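Local coordinates for ribonucleoside-diphosphate reductase, alpha chain (Actinobacillus ureae ATCC 25976, PDB 6DQX), which probably reduces ribonucleoside diphosphates to deoxyribonucleotides as the catalytic alpha subunit of a class Id ribonucleotide reductase, at residues G257-V269 against E399-L411. Sequence-based numbering, arbitrary orientation.
Sequences GRPDVYKDKNMTV and EILKGYGRRNTTL. With EDO (1,2-ethanediol), chain F.
Val261 and Leu401, with CA atoms 7.2 Å apart, mark one close approach of the backbones and Pro259 and Thr409 the other, where the short helix 260-264, with Pro259 at its N-cap position, meets the irregular loop that follows helix 367-395 in the ribonucleotide reductase barrel domain. Val261 lies at the centre of the apolar part, in touch with Ile400, Leu401, Tyr404 and Arg406. A chi1 of 63° turns CG2 away from the backbone N and over one face of the Tyr404 ring, a CH-pi contact 3.9 Å from the centroid and 17° off the normal, and this methyl also packs on Ile400 CG2. Its other methyl, CG1, meets Leu401 CD2, which in turn covers the centre of one face of the Arg406 guanidinium. Arg406 is held within its own loop: NH2 donates to Thr409 O at 2.9 Å, while NE makes a weak, bent bond to Asn408 O, fixing the flat group beside Pro259 CB and Val261 CG1. Ile400, backed by Arg342 and His343 of helix 334-343, touches Met267 tip to tip, CD1 lying 4.0 Å from SD. Polar links lie beside this apolar centre. On the more exposed side, Tyr404 OH donates to the anti lone pair of Asp264 OD2 at 2.6 Å; OD2 lies at the ring edge near its plane, while the carboxylate and ring planes are 34° apart. The extended Lys265 side chain runs past Tyr404 in the opposite direction, and its ammonium is shared: NZ gives one bond to a water that donates to Lys402 O, and another, 2.8 Å long, to Ile400 O from above the carbonyl plane.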
# COMPACT_ATOMS: atom_id res chain seq x y z
N GLY A 257 5.70 26.77 20.66
CA GLY A 257 4.88 27.77 19.98
C GLY A 257 3.43 27.40 19.75
O GLY A 257 2.73 28.14 19.05
N ARG A 258 2.96 26.26 20.27
CA ARG A 258 1.57 25.88 20.11
C ARG A 258 0.63 26.83 20.85
O ARG A 258 1.01 27.39 21.88
CB ARG A 258 1.30 24.51 20.70
CG ARG A 258 1.94 23.39 19.94
CD ARG A 258 1.74 22.10 20.69
NE ARG A 258 2.52 22.08 21.93
CZ ARG A 258 2.46 21.13 22.86
NH1 ARG A 258 1.61 20.11 22.77
NH2 ARG A 258 3.25 21.22 23.91
N PRO A 259 -0.61 26.97 20.35
CA PRO A 259 -1.59 27.67 21.19
C PRO A 259 -1.78 26.98 22.55
O PRO A 259 -1.65 25.75 22.66
CB PRO A 259 -2.88 27.57 20.38
CG PRO A 259 -2.70 26.43 19.45
CD PRO A 259 -1.22 26.39 19.14
N ASP A 260 -2.15 27.77 23.56
CA ASP A 260 -2.39 27.23 24.90
C ASP A 260 -3.28 25.98 24.92
O ASP A 260 -3.01 25.04 25.69
CB ASP A 260 -2.99 28.29 25.83
CG ASP A 260 -2.00 29.39 26.22
OD1 ASP A 260 -0.80 29.34 25.87
OD2 ASP A 260 -2.47 30.35 26.85
N VAL A 261 -4.32 25.97 24.10
CA VAL A 261 -5.26 24.83 24.08
C VAL A 261 -4.54 23.50 23.83
O VAL A 261 -4.89 22.50 24.46
CB VAL A 261 -6.43 25.00 23.09
CG1 VAL A 261 -5.92 25.10 21.65
CG2 VAL A 261 -7.44 23.87 23.23
N TYR A 262 -3.53 23.49 22.95
CA TYR A 262 -2.83 22.25 22.68
C TYR A 262 -1.87 21.88 23.79
O TYR A 262 -1.70 20.71 24.10
CB TYR A 262 -2.11 22.31 21.34
CG TYR A 262 -3.02 22.33 20.10
CD1 TYR A 262 -4.34 21.87 20.15
CD2 TYR A 262 -2.53 22.76 18.88
CE1 TYR A 262 -5.15 21.86 19.01
CE2 TYR A 262 -3.32 22.76 17.73
CZ TYR A 262 -4.63 22.29 17.80
OH TYR A 262 -5.42 22.23 16.68
N LYS A 263 -1.27 22.88 24.43
CA LYS A 263 -0.45 22.66 25.60
C LYS A 263 -1.27 22.12 26.76
O LYS A 263 -0.85 21.19 27.47
CB LYS A 263 0.25 23.96 26.02
CG LYS A 263 1.31 24.40 25.04
CD LYS A 263 1.95 25.70 25.48
CE LYS A 263 3.05 26.07 24.51
NZ LYS A 263 3.65 27.36 24.92
N ASP A 264 -2.45 22.69 26.95
CA ASP A 264 -3.37 22.34 28.05
C ASP A 264 -3.82 20.88 27.97
O ASP A 264 -4.16 20.26 29.00
CB ASP A 264 -4.63 23.20 28.00
CG ASP A 264 -4.39 24.68 28.38
OD1 ASP A 264 -3.34 25.04 28.95
OD2 ASP A 264 -5.28 25.49 28.06
N LYS A 265 -3.91 20.36 26.75
CA LYS A 265 -4.47 19.05 26.46
C LYS A 265 -3.43 18.04 25.93
O LYS A 265 -3.81 16.95 25.45
CB LYS A 265 -5.65 19.25 25.50
CG LYS A 265 -6.83 19.96 26.19
CD LYS A 265 -7.95 20.36 25.26
CE LYS A 265 -9.11 20.99 26.06
NZ LYS A 265 -10.37 21.09 25.28
N ASN A 266 -2.15 18.37 26.06
CA ASN A 266 -1.02 17.55 25.61
C ASN A 266 -1.16 17.07 24.19
O ASN A 266 -0.97 15.89 23.90
CB ASN A 266 -0.83 16.30 26.48
CG ASN A 266 -0.50 16.61 27.89
OD1 ASN A 266 0.02 17.69 28.20
ND2 ASN A 266 -0.77 15.65 28.78
N MET A 267 -1.51 17.99 23.29
CA MET A 267 -1.68 17.62 21.90
C MET A 267 -0.39 17.97 21.16
O MET A 267 -0.17 19.10 20.69
CB MET A 267 -2.91 18.30 21.32
CG MET A 267 -4.15 17.94 22.13
SD MET A 267 -5.68 18.50 21.41
CE MET A 267 -6.15 17.09 20.41
N THR A 268 0.49 16.99 21.12
CA THR A 268 1.84 17.15 20.56
C THR A 268 1.83 17.33 19.05
O THR A 268 1.08 16.64 18.35
CB THR A 268 2.68 15.90 20.87
OG1 THR A 268 2.48 15.52 22.23
CG2 THR A 268 4.17 16.13 20.61
N VAL A 269 2.69 18.22 18.54
CA VAL A 269 2.94 18.35 17.12
C VAL A 269 4.15 17.46 16.84
O VAL A 269 5.27 17.79 17.23
CB VAL A 269 3.18 19.82 16.68
CG1 VAL A 269 3.44 19.91 15.18
CG2 VAL A 269 1.97 20.69 17.04
N GLU A 399 -15.43 21.22 19.75
CA GLU A 399 -15.17 20.47 21.00
C GLU A 399 -13.84 20.79 21.68
O GLU A 399 -13.81 20.95 22.88
CB GLU A 399 -15.28 18.96 20.72
CG GLU A 399 -15.08 18.03 21.92
CD GLU A 399 -15.00 16.56 21.53
OE1 GLU A 399 -15.68 16.16 20.56
OE2 GLU A 399 -14.24 15.81 22.19
N ILE A 400 -12.74 20.88 20.92
CA ILE A 400 -11.43 21.16 21.49
C ILE A 400 -11.36 22.55 22.12
O ILE A 400 -10.62 22.77 23.06
CB ILE A 400 -10.32 20.97 20.38
CG1 ILE A 400 -10.03 19.48 20.20
CG2 ILE A 400 -9.06 21.76 20.64
CD1 ILE A 400 -9.63 18.72 21.47
N LEU A 401 -12.15 23.49 21.61
CA LEU A 401 -12.15 24.85 22.09
C LEU A 401 -13.31 25.24 23.03
O LEU A 401 -13.53 26.43 23.24
CB LEU A 401 -12.14 25.79 20.88
CG LEU A 401 -10.82 25.79 20.09
CD1 LEU A 401 -11.03 26.43 18.72
CD2 LEU A 401 -9.74 26.49 20.88
N LYS A 402 -14.06 24.27 23.56
CA LYS A 402 -15.14 24.61 24.50
C LYS A 402 -14.54 25.43 25.64
O LYS A 402 -13.59 24.99 26.31
CB LYS A 402 -15.82 23.35 25.03
CG LYS A 402 -17.04 23.63 25.90
CD LYS A 402 -17.80 22.34 26.16
CE LYS A 402 -18.69 22.45 27.39
NZ LYS A 402 -19.13 21.09 27.79
N GLY A 403 -15.07 26.65 25.83
CA GLY A 403 -14.61 27.57 26.88
C GLY A 403 -13.43 28.44 26.52
O GLY A 403 -13.02 29.27 27.33
N TYR A 404 -12.85 28.24 25.33
CA TYR A 404 -11.71 28.99 24.88
C TYR A 404 -12.02 30.28 24.13
O TYR A 404 -11.15 31.12 24.03
CB TYR A 404 -10.75 28.13 24.03
CG TYR A 404 -9.90 27.20 24.89
CD1 TYR A 404 -10.39 25.97 25.32
CD2 TYR A 404 -8.62 27.54 25.25
CE1 TYR A 404 -9.62 25.12 26.10
CE2 TYR A 404 -7.83 26.70 26.03
CZ TYR A 404 -8.33 25.49 26.44
OH TYR A 404 -7.59 24.62 27.21
N GLY A 405 -13.24 30.44 23.61
CA GLY A 405 -13.71 31.71 23.07
C GLY A 405 -13.42 32.00 21.61
O GLY A 405 -13.57 33.15 21.18
N ARG A 406 -13.01 30.99 20.84
CA ARG A 406 -12.91 31.13 19.40
C ARG A 406 -13.33 29.85 18.70
O ARG A 406 -13.52 28.82 19.35
CB ARG A 406 -11.50 31.55 18.98
CG ARG A 406 -10.41 30.54 19.29
CD ARG A 406 -9.08 31.02 18.72
NE ARG A 406 -8.07 29.98 18.91
CZ ARG A 406 -7.48 29.65 20.06
NH1 ARG A 406 -7.74 30.29 21.20
NH2 ARG A 406 -6.59 28.65 20.08
N ARG A 407 -13.48 29.97 17.39
CA ARG A 407 -14.00 28.93 16.50
C ARG A 407 -12.90 27.96 15.99
O ARG A 407 -13.21 26.80 15.64
CB ARG A 407 -14.65 29.64 15.31
CG ARG A 407 -15.29 28.78 14.23
CD ARG A 407 -16.64 28.30 14.64
NE ARG A 407 -17.37 27.75 13.49
CZ ARG A 407 -18.32 26.83 13.58
NH1 ARG A 407 -18.69 26.36 14.77
NH2 ARG A 407 -18.91 26.39 12.48
N ASN A 408 -11.67 28.45 15.88
CA ASN A 408 -10.56 27.80 15.17
C ASN A 408 -9.33 27.71 16.04
O ASN A 408 -8.92 28.70 16.64
CB ASN A 408 -10.23 28.64 13.96
CG ASN A 408 -11.46 28.98 13.16
OD1 ASN A 408 -11.98 30.11 13.25
ND2 ASN A 408 -12.01 27.99 12.44
N THR A 409 -8.72 26.52 16.11
CA THR A 409 -7.60 26.33 17.03
C THR A 409 -6.39 27.16 16.61
O THR A 409 -5.68 27.73 17.46
CB THR A 409 -7.17 24.86 17.18
OG1 THR A 409 -6.91 24.32 15.88
CG2 THR A 409 -8.23 24.06 17.90
N THR A 410 -6.20 27.24 15.29
CA THR A 410 -5.19 28.05 14.66
C THR A 410 -5.82 28.85 13.53
O THR A 410 -6.81 28.44 12.93
CB THR A 410 -4.04 27.17 14.07
OG1 THR A 410 -4.56 26.36 13.00
CG2 THR A 410 -3.43 26.32 15.18
N LEU A 411 -5.22 30.00 13.24
CA LEU A 411 -5.66 30.93 12.22
C LEU A 411 -4.67 31.17 11.08
O LEU A 411 -5.12 31.41 9.95
CB LEU A 411 -6.01 32.28 12.86
CG LEU A 411 -7.38 32.41 13.54
CD1 LEU A 411 -8.50 32.04 12.57
CD2 LEU A 411 -7.47 31.59 14.81
C1 EDO F . -20.80 27.96 8.65
O1 EDO F . -20.38 26.94 7.72
C2 EDO F . -19.61 28.61 9.34
O2 EDO F . -18.69 27.63 9.81
O HOH W 1 -12.27 22.54 26.55